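Local coordinates for MetRS related protein (Pyrococcus horikoshii, PDB 2CWP), which probably binds tRNA through an OB-fold domain like that of methionyl-tRNA synthetase, at residues W13-K18 with V69-P74; K23-I28 with E60-K65; K33-I38 with T50-Q55. One frame throughout, in Å; residues are numbered along the deposited sequence.

Contact 1 of 3, residues W13-K18 with V69-P74; sequences WKFQMK and VVNLKP
Gln16 and Met17, at the start of the long strand 17-27 of an OB-fold barrel, meet Val69 to Asn71, where strand 65-69 ends. Met17 and Val69 form an antiparallel, non-hydrogen-bonded pair. On the face they share, Met17 CG rests on Val69 CG2 at 4.1 Å. Val70 N then donates a nearly straight bond to Gln16 O (2.8 Å, 168° at the hydrogen).

Beyond the Met17-Val69 pair, the Asn71 side chain takes over the bonding to the other segment. Asn71 CG sits between its own backbone N and carbonyl carbon (chi1 70°), and the amide bonds backbone atoms of the other segment with both its ends. Asn71 OD1 accepts from Gln16 N at 2.8 Å, with the donor well above the carbonyl plane. Asn71 ND2 gives a more bent bond to Lys14 O (2.8 Å, 134°). In this way an antiparallel strand pair of the OB fold is prolonged by one asparagine. The Gln16 and Asn71 side chains cross at about a right angle. Leu72 CD2 reaches the edge of the Phe15 ring in its plane, 4.0 Å from Phe15 CD2. Arg110 bonds to Phe15 O from strand 110-111.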
ATOM      1  N   TRP A  13     -13.161 -10.978  -5.382  1.00 29.28           N
ATOM      2  CA  TRP A  13     -13.560 -10.868  -3.983  1.00 36.93           C
ATOM      3  C   TRP A  13     -12.681 -11.626  -2.991  1.00 37.21           C
ATOM      4  O   TRP A  13     -12.724 -11.345  -1.796  1.00 37.09           O
ATOM      5  CB  TRP A  13     -15.003 -11.359  -3.796  1.00 44.91           C
ATOM      6  CG  TRP A  13     -16.115 -10.493  -4.354  1.00 48.67           C
ATOM      7  CD1 TRP A  13     -17.403 -10.891  -4.611  1.00 52.55           C
ATOM      8  CD2 TRP A  13     -16.068  -9.095  -4.653  1.00 49.12           C
ATOM      9  NE1 TRP A  13     -18.156  -9.831  -5.046  1.00 43.98           N
ATOM     10  CE2 TRP A  13     -17.363  -8.715  -5.079  1.00 49.68           C
ATOM     11  CE3 TRP A  13     -15.064  -8.123  -4.600  1.00 52.17           C
ATOM     12  CZ2 TRP A  13     -17.677  -7.408  -5.449  1.00 49.05           C
ATOM     13  CZ3 TRP A  13     -15.380  -6.824  -4.966  1.00 54.63           C
ATOM     14  CH2 TRP A  13     -16.677  -6.480  -5.384  1.00 54.28           C
ATOM     15  N   LYS A  14     -11.903 -12.600  -3.454  1.00 36.75           N
ATOM     16  CA  LYS A  14     -11.068 -13.332  -2.511  1.00 38.26           C
ATOM     17  C   LYS A  14      -9.900 -12.468  -2.036  1.00 36.84           C
ATOM     18  O   LYS A  14      -9.372 -12.682  -0.952  1.00 37.11           O
ATOM     19  CB  LYS A  14     -10.559 -14.644  -3.121  1.00 40.52           C
ATOM     20  CG  LYS A  14      -9.652 -14.485  -4.315  1.00 41.98           C
ATOM     21  CD  LYS A  14      -9.278 -15.839  -4.882  1.00 51.64           C
ATOM     22  CE  LYS A  14      -8.358 -15.688  -6.075  1.00 63.07           C
ATOM     23  NZ  LYS A  14      -7.754 -16.982  -6.493  1.00 66.63           N
ATOM     24  N   PHE A  15      -9.487 -11.501  -2.851  1.00 32.65           N
ATOM     25  CA  PHE A  15      -8.405 -10.620  -2.443  1.00 30.18           C
ATOM     26  C   PHE A  15      -8.996  -9.574  -1.507  1.00 35.72           C
ATOM     27  O   PHE A  15     -10.141  -9.129  -1.690  1.00 27.80           O
ATOM     28  CB  PHE A  15      -7.750  -9.963  -3.655  1.00 28.36           C
ATOM     29  CG  PHE A  15      -6.982 -10.928  -4.506  1.00 37.06           C
ATOM     30  CD1 PHE A  15      -7.642 -11.760  -5.406  1.00 43.87           C
ATOM     31  CD2 PHE A  15      -5.605 -11.065  -4.352  1.00 36.43           C
ATOM     32  CE1 PHE A  15      -6.943 -12.715  -6.135  1.00 42.02           C
ATOM     33  CE2 PHE A  15      -4.900 -12.011  -5.073  1.00 37.54           C
ATOM     34  CZ  PHE A  15      -5.569 -12.840  -5.966  1.00 43.20           C
ATOM     35  N   GLN A  16      -8.235  -9.199  -0.489  1.00 27.70           N
ATOM     36  CA  GLN A  16      -8.741  -8.231   0.466  1.00 32.36           C
ATOM     37  C   GLN A  16      -7.981  -6.936   0.489  1.00 29.28           C
ATOM     38  O   GLN A  16      -6.792  -6.905   0.805  1.00 25.49           O
ATOM     39  CB  GLN A  16      -8.737  -8.815   1.873  1.00 33.80           C
ATOM     40  CG  GLN A  16      -9.847  -9.802   2.116  1.00 39.60           C
ATOM     41  CD  GLN A  16      -9.977 -10.117   3.576  1.00 47.49           C
ATOM     42  OE1 GLN A  16      -9.113 -10.774   4.162  1.00 52.37           O
ATOM     43  NE2 GLN A  16     -11.050  -9.632   4.188  1.00 54.61           N
ATOM     44  N   MET A  17      -8.684  -5.866   0.150  1.00 28.49           N
ATOM     45  CA  MET A  17      -8.097  -4.536   0.164  1.00 25.69           C
ATOM     46  C   MET A  17      -8.814  -3.785   1.276  1.00 24.19           C
ATOM     47  O   MET A  17     -10.026  -3.890   1.422  1.00 22.05           O
ATOM     48  CB  MET A  17      -8.306  -3.836  -1.182  1.00 20.51           C
ATOM     49  CG  MET A  17      -7.635  -4.546  -2.340  1.00 25.51           C
ATOM     50  SD  MET A  17      -7.609  -3.602  -3.879  1.00 23.64           S
ATOM     51  CE  MET A  17      -9.245  -4.031  -4.589  1.00 21.07           C
ATOM     52  N   LYS A  18      -8.060  -3.054   2.083  1.00 22.73           N
ATOM     53  CA  LYS A  18      -8.657  -2.303   3.162  1.00 21.26           C
ATOM     54  C   LYS A  18      -8.016  -0.932   3.228  1.00 20.88           C
ATOM     55  O   LYS A  18      -6.908  -0.723   2.737  1.00 21.42           O
ATOM     56  CB  LYS A  18      -8.444  -3.008   4.505  1.00 25.08           C
ATOM     57  CG  LYS A  18      -8.982  -4.416   4.574  1.00 31.33           C
ATOM     58  CD  LYS A  18      -8.938  -4.932   6.008  1.00 35.99           C
ATOM     59  CE  LYS A  18      -9.701  -6.243   6.138  1.00 43.75           C
ATOM     60  NZ  LYS A  18      -9.907  -6.613   7.579  1.00 47.49           N
ATOM     61  N   VAL A  69      -3.637  -3.966  -0.287  1.00 22.76           N
ATOM     62  CA  VAL A  69      -4.052  -5.365  -0.433  1.00 23.97           C
ATOM     63  C   VAL A  69      -3.386  -6.008   0.788  1.00 25.49           C
ATOM     64  O   VAL A  69      -2.161  -5.956   0.896  1.00 24.04           O
ATOM     65  CB  VAL A  69      -3.446  -6.042  -1.669  1.00 25.40           C
ATOM     66  CG1 VAL A  69      -4.075  -7.405  -1.840  1.00 22.57           C
ATOM     67  CG2 VAL A  69      -3.653  -5.213  -2.893  1.00 30.87           C
ATOM     68  N   VAL A  70      -4.170  -6.625   1.676  1.00 27.17           N
ATOM     69  CA  VAL A  70      -3.637  -7.204   2.911  1.00 29.54           C
ATOM     70  C   VAL A  70      -3.620  -8.730   3.118  1.00 36.81           C
ATOM     71  O   VAL A  70      -3.160  -9.203   4.168  1.00 33.17           O
ATOM     72  CB  VAL A  70      -4.355  -6.601   4.142  1.00 27.05           C
ATOM     73  CG1 VAL A  70      -4.212  -5.080   4.138  1.00 31.94           C
ATOM     74  CG2 VAL A  70      -5.830  -7.005   4.142  1.00 24.85           C
ATOM     75  N   ASN A  71      -4.114  -9.504   2.156  1.00 34.32           N
ATOM     76  CA  ASN A  71      -4.104 -10.956   2.323  1.00 35.93           C
ATOM     77  C   ASN A  71      -3.199 -11.628   1.303  1.00 35.32           C
ATOM     78  O   ASN A  71      -3.530 -12.682   0.769  1.00 38.30           O
ATOM     79  CB  ASN A  71      -5.536 -11.539   2.251  1.00 37.77           C
ATOM     80  CG  ASN A  71      -6.146 -11.482   0.849  1.00 38.50           C
ATOM     81  OD1 ASN A  71      -5.850 -10.587   0.054  1.00 38.27           O
ATOM     82  ND2 ASN A  71      -7.026 -12.434   0.557  1.00 39.29           N
ATOM     83  N   LEU A  72      -2.052 -11.007   1.044  1.00 33.55           N
ATOM     84  CA  LEU A  72      -1.076 -11.547   0.107  1.00 37.65           C
ATOM     85  C   LEU A  72       0.006 -12.312   0.869  1.00 43.03           C
ATOM     86  O   LEU A  72       0.144 -12.171   2.086  1.00 38.31           O
ATOM     87  CB  LEU A  72      -0.411 -10.430  -0.700  1.00 33.32           C
ATOM     88  CG  LEU A  72      -1.248  -9.566  -1.650  1.00 33.70           C
ATOM     89  CD1 LEU A  72      -0.311  -8.714  -2.488  1.00 27.82           C
ATOM     90  CD2 LEU A  72      -2.105 -10.433  -2.538  1.00 27.95           C
ATOM     91  N   LYS A  73       0.772 -13.116   0.137  1.00 47.27           N
ATOM     92  CA  LYS A  73       1.857 -13.904   0.710  1.00 53.09           C
ATOM     93  C   LYS A  73       2.934 -12.922   1.190  1.00 55.42           C
ATOM     94  O   LYS A  73       3.421 -12.098   0.405  1.00 48.24           O
ATOM     95  CB  LYS A  73       2.439 -14.831  -0.364  1.00 58.43           C
ATOM     96  CG  LYS A  73       3.246 -16.002   0.173  1.00 67.27           C
ATOM     97  CD  LYS A  73       2.357 -17.214   0.445  1.00 69.40           C
ATOM     98  CE  LYS A  73       2.094 -18.021  -0.830  1.00 70.03           C
ATOM     99  NZ  LYS A  73       1.576 -17.183  -1.949  1.00 72.17           N
ATOM    100  N   PRO A  74       3.315 -12.992   2.484  1.00 56.93           N
ATOM    101  CA  PRO A  74       4.338 -12.096   3.045  1.00 57.37           C
ATOM    102  C   PRO A  74       5.598 -12.110   2.188  1.00 57.66           C
ATOM    103  O   PRO A  74       5.900 -13.113   1.542  1.00 54.11           O
ATOM    104  CB  PRO A  74       4.584 -12.673   4.436  1.00 55.63           C
ATOM    105  CG  PRO A  74       3.263 -13.279   4.790  1.00 60.13           C
ATOM    106  CD  PRO A  74       2.860 -13.960   3.497  1.00 57.60           C
TER

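Contact 2 of 3, residues K23-I28 with E60-K65; sequences KKAEKI and ELEGKK
Glu62 CG stands anti to its carbonyl carbon (chi1 -79°), and a bend at chi2 (-148°) places CD near Lys24 CA and Ala25 N. The carboxylate thus reaches the backbone of strand 17-27. Ala25 N donates to Glu62 OE1 at 2.9 Å, with 161° at the hydrogen. The oxygen is met on its anti side, and the N-H comes in from somewhat outside the carboxylate plane. Glu62 OE1 also lies 3.3 Å from Ala25 O, but both atoms are acceptors and no bond joins them.

The aliphatic parts pack around this bond. Ala25 CB points toward segment 60-65 and touches Glu62 CG at 3.6 Å. Leu61 CB is a looser neighbour, 4.5 Å from Ala25 CB. Lys24 CG lies 3.5 Å from Glu62 OE1, and the two side chains run side by side in the same direction. Lys24 NZ remains 5.4 Å from Glu62 OE1, so the charges do not touch. The lysine would probably favour the ionised carboxylate, while Ala25 O, close by, would work against it.

Leu61 to Lys64 form a type II turn, with Gly63 at its third position. Lys64 N bonds to Leu61 O, and a backbone bond links Gly63 to Val22. The turn and its glutamate meet strand 17-27 of the OB-fold barrel just after a classic beta bulge, where Lys23 and Lys24 both face Ile38.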
ATOM      1  N   LYS A  23       1.010   5.527   9.473  1.00 26.28           N
ATOM      2  CA  LYS A  23       1.492   6.120  10.716  1.00 32.35           C
ATOM      3  C   LYS A  23       2.896   6.682  10.517  1.00 31.10           C
ATOM      4  O   LYS A  23       3.200   7.788  10.952  1.00 30.78           O
ATOM      5  CB  LYS A  23       1.514   5.078  11.825  1.00 27.98           C
ATOM      6  CG  LYS A  23       0.139   4.642  12.295  1.00 36.60           C
ATOM      7  CD  LYS A  23      -0.572   5.787  12.991  1.00 45.11           C
ATOM      8  CE  LYS A  23      -1.458   5.273  14.116  1.00 48.76           C
ATOM      9  NZ  LYS A  23      -2.105   6.404  14.841  1.00 48.10           N
ATOM     10  N   LYS A  24       3.739   5.910   9.846  1.00 34.65           N
ATOM     11  CA  LYS A  24       5.101   6.331   9.578  1.00 37.95           C
ATOM     12  C   LYS A  24       5.578   5.773   8.245  1.00 39.55           C
ATOM     13  O   LYS A  24       5.147   4.698   7.810  1.00 39.71           O
ATOM     14  CB  LYS A  24       6.038   5.867  10.696  1.00 36.94           C
ATOM     15  CG  LYS A  24       7.498   6.147  10.380  1.00 51.66           C
ATOM     16  CD  LYS A  24       8.392   6.058  11.595  1.00 52.18           C
ATOM     17  CE  LYS A  24       9.711   6.730  11.291  1.00 55.33           C
ATOM     18  NZ  LYS A  24      10.249   7.411  12.490  1.00 56.32           N
ATOM     19  N   ALA A  25       6.478   6.511   7.610  1.00 35.98           N
ATOM     20  CA  ALA A  25       7.033   6.127   6.323  1.00 36.21           C
ATOM     21  C   ALA A  25       8.472   6.622   6.224  1.00 32.98           C
ATOM     22  O   ALA A  25       8.740   7.812   6.407  1.00 31.81           O
ATOM     23  CB  ALA A  25       6.189   6.736   5.203  1.00 34.51           C
ATOM     24  N   GLU A  26       9.398   5.713   5.949  1.00 27.74           N
ATOM     25  CA  GLU A  26      10.800   6.097   5.819  1.00 31.86           C
ATOM     26  C   GLU A  26      11.517   5.235   4.800  1.00 31.16           C
ATOM     27  O   GLU A  26      11.268   4.035   4.700  1.00 31.12           O
ATOM     28  CB  GLU A  26      11.525   6.004   7.169  1.00 34.35           C
ATOM     29  CG  GLU A  26      11.299   4.694   7.914  1.00 44.80           C
ATOM     30  CD  GLU A  26      12.296   4.482   9.048  1.00 49.24           C
ATOM     31  OE1 GLU A  26      12.590   5.464   9.771  1.00 46.20           O
ATOM     32  OE2 GLU A  26      12.774   3.332   9.216  1.00 44.80           O
ATOM     33  N   LYS A  27      12.417   5.854   4.045  1.00 33.55           N
ATOM     34  CA  LYS A  27      13.159   5.133   3.029  1.00 37.43           C
ATOM     35  C   LYS A  27      13.902   3.983   3.690  1.00 35.90           C
ATOM     36  O   LYS A  27      14.315   4.092   4.841  1.00 34.85           O
ATOM     37  CB  LYS A  27      14.164   6.060   2.330  1.00 39.19           C
ATOM     38  CG  LYS A  27      13.553   7.281   1.650  1.00 32.09           C
ATOM     39  CD  LYS A  27      14.540   7.915   0.660  1.00 38.67           C
ATOM     40  CE  LYS A  27      14.948   6.902  -0.414  1.00 40.10           C
ATOM     41  NZ  LYS A  27      15.612   7.503  -1.593  1.00 37.50           N
ATOM     42  N   ILE A  28      14.042   2.875   2.971  1.00 38.36           N
ATOM     43  CA  ILE A  28      14.769   1.719   3.488  1.00 39.10           C
ATOM     44  C   ILE A  28      16.239   1.963   3.145  1.00 38.90           C
ATOM     45  O   ILE A  28      16.566   2.346   2.022  1.00 29.76           O
ATOM     46  CB  ILE A  28      14.287   0.392   2.834  1.00 39.70           C
ATOM     47  CG1 ILE A  28      12.863   0.075   3.295  1.00 33.62           C
ATOM     48  CG2 ILE A  28      15.235  -0.752   3.194  1.00 36.41           C
ATOM     49  CD1 ILE A  28      12.346  -1.273   2.820  1.00 36.87           C
ATOM     50  N   GLU A  60       5.042  12.404   1.666  1.00 28.32           N
ATOM     51  CA  GLU A  60       3.779  12.560   0.966  1.00 25.32           C
ATOM     52  C   GLU A  60       2.797  11.429   1.322  1.00 29.16           C
ATOM     53  O   GLU A  60       1.624  11.471   0.944  1.00 33.09           O
ATOM     54  CB  GLU A  60       4.022  12.625  -0.546  1.00 28.36           C
ATOM     55  CG  GLU A  60       4.369  14.032  -1.017  1.00 33.33           C
ATOM     56  CD  GLU A  60       4.816  14.088  -2.463  1.00 41.12           C
ATOM     57  OE1 GLU A  60       4.415  13.198  -3.244  1.00 45.96           O
ATOM     58  OE2 GLU A  60       5.558  15.032  -2.823  1.00 45.91           O
ATOM     59  N   LEU A  61       3.265  10.435   2.080  1.00 26.98           N
ATOM     60  CA  LEU A  61       2.410   9.306   2.476  1.00 27.76           C
ATOM     61  C   LEU A  61       2.020   9.367   3.948  1.00 26.59           C
ATOM     62  O   LEU A  61       0.904   9.029   4.317  1.00 30.88           O
ATOM     63  CB  LEU A  61       3.122   7.985   2.198  1.00 19.06           C
ATOM     64  CG  LEU A  61       3.457   7.715   0.727  1.00 28.23           C
ATOM     65  CD1 LEU A  61       4.894   7.256   0.603  1.00 28.95           C
ATOM     66  CD2 LEU A  61       2.515   6.677   0.174  1.00 27.75           C
ATOM     67  N   GLU A  62       2.951   9.801   4.787  1.00 30.98           N
ATOM     68  CA  GLU A  62       2.704   9.909   6.217  1.00 30.50           C
ATOM     69  C   GLU A  62       1.496  10.748   6.546  1.00 26.06           C
ATOM     70  O   GLU A  62       1.347  11.849   6.041  1.00 28.88           O
ATOM     71  CB  GLU A  62       3.901  10.522   6.934  1.00 34.45           C
ATOM     72  CG  GLU A  62       5.019   9.562   7.181  1.00 44.78           C
ATOM     73  CD  GLU A  62       5.768   9.872   8.462  1.00 36.50           C
ATOM     74  OE1 GLU A  62       6.777   9.195   8.718  1.00 49.18           O
ATOM     75  OE2 GLU A  62       5.352  10.781   9.205  1.00 40.07           O
ATOM     76  N   GLY A  63       0.647  10.214   7.416  1.00 25.96           N
ATOM     77  CA  GLY A  63      -0.541  10.922   7.827  1.00 23.98           C
ATOM     78  C   GLY A  63      -1.755  10.680   6.952  1.00 27.02           C
ATOM     79  O   GLY A  63      -2.862  11.062   7.326  1.00 27.77           O
ATOM     80  N   LYS A  64      -1.571  10.049   5.794  1.00 26.15           N
ATOM     81  CA  LYS A  64      -2.712   9.811   4.902  1.00 24.21           C
ATOM     82  C   LYS A  64      -3.231   8.372   4.905  1.00 23.76           C
ATOM     83  O   LYS A  64      -2.552   7.451   5.359  1.00 24.43           O
ATOM     84  CB  LYS A  64      -2.348  10.169   3.460  1.00 21.76           C
ATOM     85  CG  LYS A  64      -1.551  11.447   3.273  1.00 34.60           C
ATOM     86  CD  LYS A  64      -2.288  12.678   3.728  1.00 36.84           C
ATOM     87  CE  LYS A  64      -2.176  13.773   2.669  1.00 42.38           C
ATOM     88  NZ  LYS A  64      -0.784  13.910   2.157  1.00 41.84           N
ATOM     89  N   LYS A  65      -4.443   8.201   4.376  1.00 23.59           N
ATOM     90  CA  LYS A  65      -5.071   6.893   4.245  1.00 22.62           C
ATOM     91  C   LYS A  65      -4.980   6.469   2.780  1.00 22.05           C
ATOM     92  O   LYS A  65      -5.122   7.308   1.881  1.00 18.81           O
ATOM     93  CB  LYS A  65      -6.546   6.958   4.652  1.00 21.73           C
ATOM     94  CG  LYS A  65      -6.751   7.291   6.118  1.00 22.49           C
ATOM     95  CD  LYS A  65      -8.217   7.236   6.508  1.00 26.79           C
ATOM     96  CE  LYS A  65      -8.377   7.663   7.955  1.00 18.06           C
ATOM     97  NZ  LYS A  65      -9.798   7.666   8.375  1.00 27.74           N
TER

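Contact 3 of 3, residues K33-I38 with T50-Q55; sequences KLIKLI and TGIADQ
Lys33 meets segment 50-55 with both its backbone and its side chain. Its CG is anti to the carbonyl carbon (chi1 -60°), and the chain beyond is extended. It crosses Asp54 obliquely, with Lys33 CE 3.3 Å from Asp54 OD2. Lys33 NZ makes only a long salt bridge to Asp54 OD2, at 3.9 Å. The carboxylate therefore meets the CE methylene of the lysine more closely than its ammonium nitrogen. At the backbone, Lys33 O accepts from Ala53 N at 2.9 Å. Gly51 CA also approaches Lys33 O in a CA-H...O contact.

Leu34 CB points away from segment 50-55, but the side chain turns back so that CD2 lies 3.8 Å from Gly51 CA. Leu34 CA adds a CA-H...O contact to Thr50 O.

Ile35 begins the regular pairing of strands 35-40 and 45-50, which follow each other in the OB-fold barrel as an antiparallel hairpin. It forms a hydrogen-bonded pair with Thr50. Ile35 N donates to Thr50 O at 2.8 Å, and Thr50 N returns a bond to Ile35 O at 3.0 Å. Their side chains share one face. Thr50 OG1 is anti to its backbone N (chi1 -179°), while CG2 lies between the N and the carbonyl carbon and meets Ile35 CB. Ile35 CG1 packs on Ala53 CB at 3.6 Å, and Ile35 CD1 touches the same methyl.

Leu37 CB points toward the other segment. Leu37 CD1 comes within 4.1 Å of Thr50 CG2. Leu37 also packs on Val22 of strand 17-27, and Thr50 on Leu86.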
ATOM      1  N   LYS A  33      14.528   3.370  -4.179  1.00 39.62           N
ATOM      2  CA  LYS A  33      13.085   3.372  -4.409  1.00 39.23           C
ATOM      3  C   LYS A  33      12.220   2.835  -3.272  1.00 36.14           C
ATOM      4  O   LYS A  33      11.022   3.101  -3.237  1.00 35.71           O
ATOM      5  CB  LYS A  33      12.760   2.547  -5.651  1.00 36.58           C
ATOM      6  CG  LYS A  33      13.390   3.022  -6.933  1.00 43.55           C
ATOM      7  CD  LYS A  33      12.897   2.159  -8.070  1.00 43.61           C
ATOM      8  CE  LYS A  33      13.029   2.871  -9.403  1.00 53.37           C
ATOM      9  NZ  LYS A  33      12.352   2.087 -10.480  1.00 51.53           N
ATOM     10  N   LEU A  34      12.813   2.088  -2.345  1.00 32.48           N
ATOM     11  CA  LEU A  34      12.024   1.487  -1.283  1.00 28.15           C
ATOM     12  C   LEU A  34      11.662   2.360  -0.103  1.00 28.86           C
ATOM     13  O   LEU A  34      12.476   3.125   0.393  1.00 35.25           O
ATOM     14  CB  LEU A  34      12.704   0.213  -0.763  1.00 28.84           C
ATOM     15  CG  LEU A  34      12.933  -0.943  -1.740  1.00 33.62           C
ATOM     16  CD1 LEU A  34      13.257  -2.198  -0.930  1.00 39.43           C
ATOM     17  CD2 LEU A  34      11.709  -1.192  -2.587  1.00 32.08           C
ATOM     18  N   ILE A  35      10.415   2.230   0.338  1.00 30.74           N
ATOM     19  CA  ILE A  35       9.920   2.959   1.500  1.00 24.64           C
ATOM     20  C   ILE A  35       9.184   1.975   2.409  1.00 28.87           C
ATOM     21  O   ILE A  35       8.336   1.194   1.949  1.00 23.87           O
ATOM     22  CB  ILE A  35       8.926   4.083   1.117  1.00 26.78           C
ATOM     23  CG1 ILE A  35       9.599   5.103   0.205  1.00 26.63           C
ATOM     24  CG2 ILE A  35       8.408   4.761   2.374  1.00 25.56           C
ATOM     25  CD1 ILE A  35       8.715   6.250  -0.162  1.00 25.59           C
ATOM     26  N   LYS A  36       9.516   2.008   3.694  1.00 30.51           N
ATOM     27  CA  LYS A  36       8.863   1.141   4.665  1.00 33.19           C
ATOM     28  C   LYS A  36       7.731   1.930   5.296  1.00 34.57           C
ATOM     29  O   LYS A  36       7.922   3.075   5.710  1.00 31.18           O
ATOM     30  CB  LYS A  36       9.835   0.701   5.760  1.00 37.59           C
ATOM     31  CG  LYS A  36       9.262  -0.372   6.686  1.00 39.67           C
ATOM     32  CD  LYS A  36      10.317  -0.896   7.658  1.00 46.54           C
ATOM     33  CE  LYS A  36      10.278  -0.164   8.990  1.00 49.09           C
ATOM     34  NZ  LYS A  36       9.066  -0.523   9.772  1.00 51.40           N
ATOM     35  N   LEU A  37       6.551   1.325   5.350  1.00 30.51           N
ATOM     36  CA  LEU A  37       5.397   1.983   5.934  1.00 33.18           C
ATOM     37  C   LEU A  37       4.878   1.197   7.125  1.00 31.17           C
ATOM     38  O   LEU A  37       4.909  -0.032   7.132  1.00 37.74           O
ATOM     39  CB  LEU A  37       4.262   2.080   4.911  1.00 34.97           C
ATOM     40  CG  LEU A  37       4.531   2.679   3.530  1.00 40.31           C
ATOM     41  CD1 LEU A  37       3.402   2.272   2.567  1.00 26.85           C
ATOM     42  CD2 LEU A  37       4.655   4.187   3.650  1.00 32.00           C
ATOM     43  N   ILE A  38       4.406   1.910   8.137  1.00 30.55           N
ATOM     44  CA  ILE A  38       3.811   1.265   9.295  1.00 30.41           C
ATOM     45  C   ILE A  38       2.376   1.741   9.135  1.00 28.82           C
ATOM     46  O   ILE A  38       2.073   2.934   9.297  1.00 29.07           O
ATOM     47  CB  ILE A  38       4.398   1.776  10.614  1.00 35.43           C
ATOM     48  CG1 ILE A  38       5.888   1.434  10.671  1.00 38.16           C
ATOM     49  CG2 ILE A  38       3.640   1.155  11.789  1.00 31.78           C
ATOM     50  CD1 ILE A  38       6.604   1.998  11.884  1.00 47.56           C
ATOM     51  N   THR A  50       6.845  -0.286  -0.203  1.00 28.86           N
ATOM     52  CA  THR A  50       6.441   0.199  -1.525  1.00 27.81           C
ATOM     53  C   THR A  50       7.713   0.760  -2.169  1.00 27.29           C
ATOM     54  O   THR A  50       8.552   1.333  -1.478  1.00 32.91           O
ATOM     55  CB  THR A  50       5.359   1.315  -1.422  1.00 28.13           C
ATOM     56  OG1 THR A  50       4.979   1.740  -2.735  1.00 24.63           O
ATOM     57  CG2 THR A  50       5.894   2.509  -0.646  1.00 24.89           C
ATOM     58  N   GLY A  51       7.873   0.597  -3.479  1.00 25.83           N
ATOM     59  CA  GLY A  51       9.083   1.084  -4.126  1.00 25.63           C
ATOM     60  C   GLY A  51       8.869   2.263  -5.056  1.00 27.95           C
ATOM     61  O   GLY A  51       9.216   2.203  -6.229  1.00 33.43           O
ATOM     62  N   ILE A  52       8.337   3.355  -4.525  1.00 28.06           N
ATOM     63  CA  ILE A  52       8.050   4.529  -5.337  1.00 24.60           C
ATOM     64  C   ILE A  52       8.887   5.749  -4.968  1.00 29.96           C
ATOM     65  O   ILE A  52       8.701   6.814  -5.560  1.00 28.99           O
ATOM     66  CB  ILE A  52       6.546   4.901  -5.202  1.00 26.28           C
ATOM     67  CG1 ILE A  52       6.226   5.221  -3.736  1.00 25.07           C
ATOM     68  CG2 ILE A  52       5.679   3.739  -5.684  1.00 21.91           C
ATOM     69  CD1 ILE A  52       4.733   5.314  -3.396  1.00 28.21           C
ATOM     70  N   ALA A  53       9.816   5.583  -4.021  1.00 28.99           N
ATOM     71  CA  ALA A  53      10.658   6.681  -3.522  1.00 30.17           C
ATOM     72  C   ALA A  53      11.386   7.536  -4.557  1.00 28.83           C
ATOM     73  O   ALA A  53      11.817   8.636  -4.255  1.00 33.15           O
ATOM     74  CB  ALA A  53      11.664   6.141  -2.494  1.00 28.98           C
ATOM     75  N   ASP A  54      11.543   7.038  -5.769  1.00 30.82           N
ATOM     76  CA  ASP A  54      12.220   7.813  -6.797  1.00 34.56           C
ATOM     77  C   ASP A  54      11.244   8.826  -7.395  1.00 35.74           C
ATOM     78  O   ASP A  54      11.656   9.786  -8.052  1.00 30.41           O
ATOM     79  CB  ASP A  54      12.723   6.876  -7.891  1.00 43.61           C
ATOM     80  CG  ASP A  54      11.611   6.042  -8.471  1.00 46.12           C
ATOM     81  OD1 ASP A  54      10.732   5.629  -7.679  1.00 46.00           O
ATOM     82  OD2 ASP A  54      11.611   5.800  -9.698  1.00 49.28           O
ATOM     83  N   GLN A  55       9.949   8.601  -7.164  1.00 29.21           N
ATOM     84  CA  GLN A  55       8.906   9.480  -7.676  1.00 26.26           C
ATOM     85  C   GLN A  55       8.072  10.124  -6.582  1.00 27.21           C
ATOM     86  O   GLN A  55       7.624  11.248  -6.733  1.00 27.43           O
ATOM     87  CB  GLN A  55       7.958   8.708  -8.588  1.00 23.04           C
ATOM     88  CG  GLN A  55       8.589   8.190  -9.857  1.00 29.47           C
ATOM     89  CD  GLN A  55       7.535   7.719 -10.835  1.00 31.01           C
ATOM     90  OE1 GLN A  55       6.611   8.469 -11.162  1.00 22.41           O
ATOM     91  NE2 GLN A  55       7.655   6.471 -11.298  1.00 21.40           N
TER

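All three contacts are partly buried, and their centres lie about 10 to 11 Å from the centre of the chain. Contacts 1 and 2 share strand 17-27, but their centres are about 20 Å apart, on opposite sides of the chain's centre. Contacts 2 and 3 are neighbours, with centres about 9 Å apart. Strands 17-27 and 35-40 pair between them, and Ala25 packs on Leu37. Contact 1 combines strand pairing with an asparagine amide. Contact 2 relies on one carboxylate-to-backbone bond, with buried Ala25 and Leu61 beside exposed lysines. Contact 3 buries the most surface, mixing buried Ile35, Leu37 and Thr50 with exposed Lys33 and Asp54.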